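Local coordinates for lipolytic protein G-D-S-L family (Chitinophaga pinensis, PDB 4Q7Q) that is probably a lipase or related esterase of the SGNH hydrolase clan, though its substrate and physiological role are not known, at residues 35-38 and 39-43; 57-60 and 61-65. All blocks are in the same frame, centred on the assembly; numbering follows the deposited sequence. Where two conformers were deposited one is given.

Interaction 1. Residues 35-38 and 39-43; sequences TRLN and EILPN
L37 and L41, one helical turn apart, touch through CD2 and CD1 at 4.2 Å where helix 33-40 ends and the chain runs on toward strand 44-50, the outermost strand on one side of the parallel sheet of this SGNH-type α/β fold. Three successive i to i+4 backbone bonds carry the last turn. The final one, from L41 N to L37 O at 2.8 Å, is the straightest, with 166° at the hydrogen, although L41 has itself already left helical geometry. Both leucines also pack against helix 241-257, L37 on A252 and L41 on F255.

The polar flank is organised by E39. With CG beside its own backbone N and the chain extended beyond (chi2 176°), its methylene CG passes over T35 O at 3.4 Å while the carboxylate reaches back along the helix beside R36. There the two oxygens part company: OE2 forms a salt bridge with K31, and OE1 accepts from a water at 3.1 Å. That same water donates to R36 O at 3.0 Å, giving this carbonyl a second partner in addition to I40 N. In the conformer given, one of two, the R36 guanidinium is taken up by D241 through NH1 and by K31 O through NE, and does not pair with E39. I40 lays CG1 and CD1 against R36 O, the nearer being CG1.

N38 holds its CG anti to the backbone N (chi1 170°), which carries the amide forward so that ND2 can bond to L44 O. N38 O receives a CA-H...O contact from P42 CA at 3.1 Å.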
# COMPACT_ATOMS: atom_id res chain seq x y z
N THR A 35 2.13 8.00 11.64
CA THR A 35 2.75 9.06 12.43
C THR A 35 2.33 10.42 11.90
O THR A 35 1.93 11.30 12.65
CB THR A 35 4.28 8.91 12.41
OG1 THR A 35 4.64 7.66 13.02
CG2 THR A 35 4.97 10.07 13.15
N ARG A 36 2.40 10.59 10.58
CA ARG A 36 2.03 11.86 9.97
C ARG A 36 0.54 12.17 10.11
O ARG A 36 0.17 13.32 10.33
CB ARG A 36 2.47 11.90 8.51
CG ARG A 36 3.97 11.84 8.34
CD ARG A 36 4.37 11.82 6.86
NE ARG A 36 5.82 11.75 6.70
CZ ARG A 36 6.62 12.81 6.81
NH1 ARG A 36 7.93 12.67 6.67
NH2 ARG A 36 6.11 14.01 7.05
N LEU A 37 -0.31 11.15 9.98
CA LEU A 37 -1.74 11.36 10.20
C LEU A 37 -1.98 11.90 11.60
O LEU A 37 -2.71 12.87 11.80
CB LEU A 37 -2.53 10.05 9.99
CG LEU A 37 -4.07 10.07 10.09
CD1 LEU A 37 -4.62 10.18 11.54
CD2 LEU A 37 -4.65 11.17 9.21
N ASN A 38 -1.36 11.26 12.59
CA ASN A 38 -1.51 11.69 13.97
C ASN A 38 -1.01 13.12 14.21
O ASN A 38 -1.56 13.82 15.03
CB ASN A 38 -0.85 10.69 14.92
CG ASN A 38 -0.75 11.21 16.34
OD1 ASN A 38 0.31 11.66 16.77
ND2 ASN A 38 -1.87 11.17 17.07
N GLU A 39 0.01 13.56 13.48
CA GLU A 39 0.44 14.95 13.62
C GLU A 39 -0.65 15.91 13.15
O GLU A 39 -0.84 16.98 13.73
CB GLU A 39 1.74 15.21 12.87
CG GLU A 39 2.93 14.45 13.42
CD GLU A 39 4.20 14.65 12.61
OE1 GLU A 39 4.12 15.09 11.44
OE2 GLU A 39 5.29 14.37 13.15
N ILE A 40 -1.36 15.53 12.10
CA ILE A 40 -2.44 16.36 11.57
C ILE A 40 -3.66 16.30 12.49
O ILE A 40 -4.28 17.33 12.80
CB ILE A 40 -2.81 15.92 10.15
CG1 ILE A 40 -1.58 15.97 9.24
CG2 ILE A 40 -3.94 16.78 9.59
CD1 ILE A 40 -1.76 15.24 7.91
N LEU A 41 -4.00 15.10 12.93
CA LEU A 41 -5.14 14.87 13.81
C LEU A 41 -4.67 14.20 15.10
O LEU A 41 -4.69 12.98 15.22
CB LEU A 41 -6.19 14.00 13.12
CG LEU A 41 -6.66 14.52 11.76
CD1 LEU A 41 -7.62 13.53 11.11
CD2 LEU A 41 -7.30 15.91 11.87
N PRO A 42 -4.23 15.02 16.08
CA PRO A 42 -3.55 14.49 17.27
C PRO A 42 -4.43 13.67 18.21
O PRO A 42 -3.90 12.99 19.08
CB PRO A 42 -3.02 15.75 17.96
CG PRO A 42 -3.87 16.88 17.45
CD PRO A 42 -4.21 16.49 16.03
N ASN A 43 -5.74 13.73 18.02
CA ASN A 43 -6.65 12.92 18.82
C ASN A 43 -6.79 11.48 18.30
O ASN A 43 -7.43 10.65 18.95
CB ASN A 43 -8.03 13.57 18.88
CG ASN A 43 -8.65 13.76 17.51
OD1 ASN A 43 -8.02 14.32 16.61
ND2 ASN A 43 -9.87 13.28 17.33
O HOH W 1 2.11 15.27 9.13

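Interaction 2. Residues 57-60 and 61-65; sequences GGIA and GNIDS. With FMT (formic acid), chain E.
With CG beside its backbone N (chi1 -73°) and the amide turned by a chi2 of -83°, N62 folds its side chain back over the helix end, and ND2 reaches G58 O at 2.9 Å. The bond is nearly straight, 166° at the hydrogen, and the acceptor lies close to the amide plane. N62 N is shared between the same oxygen, through a weak bond, and I59 O, so backbone and side chain of one residue both hold the G58 carbonyl. They do so at the C-terminal end of helix 56-61, in the SGNH-type α/β fold, where N62 is the first residue to depart from helical geometry. Beyond it, I63 N closes a tighter turn on A60 O at 3.2 Å, coming from above the carbonyl plane.

An alanine here would remove the amide, and is likely to leave G58 O with just the weak backbone bond from this residue. The amide has a second, weak bond from ND2 to O2 of a formic acid molecule, probably from the crystallisation liquor. Further along, I63 CD1 meets I59 CG2 at 4.0 Å, the two side chains crossing at about a right angle; I59 also packs on I111 and I63 on K114, both of helix 104-118.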
# COMPACT_ATOMS: atom_id res chain seq x y z
N GLY A 57 -5.71 -11.56 1.23
CA GLY A 57 -5.98 -12.97 1.47
C GLY A 57 -5.38 -13.47 2.77
O GLY A 57 -6.03 -14.19 3.53
N GLY A 58 -4.13 -13.09 3.05
CA GLY A 58 -3.49 -13.45 4.30
C GLY A 58 -4.13 -12.79 5.52
O GLY A 58 -4.32 -13.43 6.56
N ILE A 59 -4.46 -11.51 5.38
CA ILE A 59 -5.15 -10.80 6.45
C ILE A 59 -6.49 -11.49 6.75
O ILE A 59 -6.77 -11.83 7.90
CB ILE A 59 -5.37 -9.32 6.08
CG1 ILE A 59 -4.02 -8.59 5.95
CG2 ILE A 59 -6.28 -8.65 7.09
CD1 ILE A 59 -3.32 -8.30 7.27
N ALA A 60 -7.29 -11.70 5.71
CA ALA A 60 -8.60 -12.32 5.87
C ALA A 60 -8.48 -13.74 6.42
O ALA A 60 -9.25 -14.14 7.29
CB ALA A 60 -9.35 -12.32 4.54
N GLY A 61 -7.50 -14.50 5.91
CA GLY A 61 -7.32 -15.88 6.31
C GLY A 61 -6.88 -16.06 7.74
O GLY A 61 -7.04 -17.13 8.32
N ASN A 62 -6.32 -15.01 8.33
CA ASN A 62 -5.84 -15.05 9.71
C ASN A 62 -6.60 -14.07 10.58
O ASN A 62 -6.14 -13.72 11.66
CB ASN A 62 -4.36 -14.68 9.77
CG ASN A 62 -3.47 -15.77 9.24
OD1 ASN A 62 -3.14 -16.72 9.95
ND2 ASN A 62 -3.05 -15.64 7.99
N ILE A 63 -7.76 -13.65 10.10
CA ILE A 63 -8.47 -12.51 10.68
C ILE A 63 -8.80 -12.63 12.17
O ILE A 63 -8.84 -11.63 12.87
CB ILE A 63 -9.74 -12.17 9.85
CG1 ILE A 63 -10.19 -10.73 10.10
CG2 ILE A 63 -10.86 -13.17 10.12
CD1 ILE A 63 -9.26 -9.68 9.58
N ASP A 64 -9.01 -13.85 12.66
CA ASP A 64 -9.36 -14.06 14.06
C ASP A 64 -8.13 -14.22 14.96
O ASP A 64 -8.26 -14.35 16.18
CB ASP A 64 -10.28 -15.28 14.21
CG ASP A 64 -11.63 -15.07 13.54
OD1 ASP A 64 -12.15 -13.94 13.61
OD2 ASP A 64 -12.16 -16.04 12.95
N SER A 65 -6.94 -14.18 14.36
CA SER A 65 -5.71 -14.46 15.08
C SER A 65 -4.72 -13.30 15.08
O SER A 65 -3.56 -13.47 15.41
CB SER A 65 -5.03 -15.70 14.50
OG SER A 65 -5.90 -16.82 14.54
C FMT E . -2.86 -17.32 4.66
O1 FMT E . -4.01 -16.88 4.62
O2 FMT E . -1.90 -16.78 5.23

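Interactions 1 and 2 show two ways of finishing a short helix within one fold. They follow one another along the chain, joined through strand 44-50, yet their centres lie 28 Å apart and their nearest atoms about 18 Å, so neither touches the other. Each packs on a different longer helix: interaction 1 against helix 241-257, interaction 2 against helix 104-118. The centres of the two contacts lie about 19 and 17 Å from the centre of the chain. S14, H238 and D235, whose arrangement is consistent with a catalytic triad, belong to neither contact, and the formic acid molecule at interaction 2 gives no evidence of a substrate site.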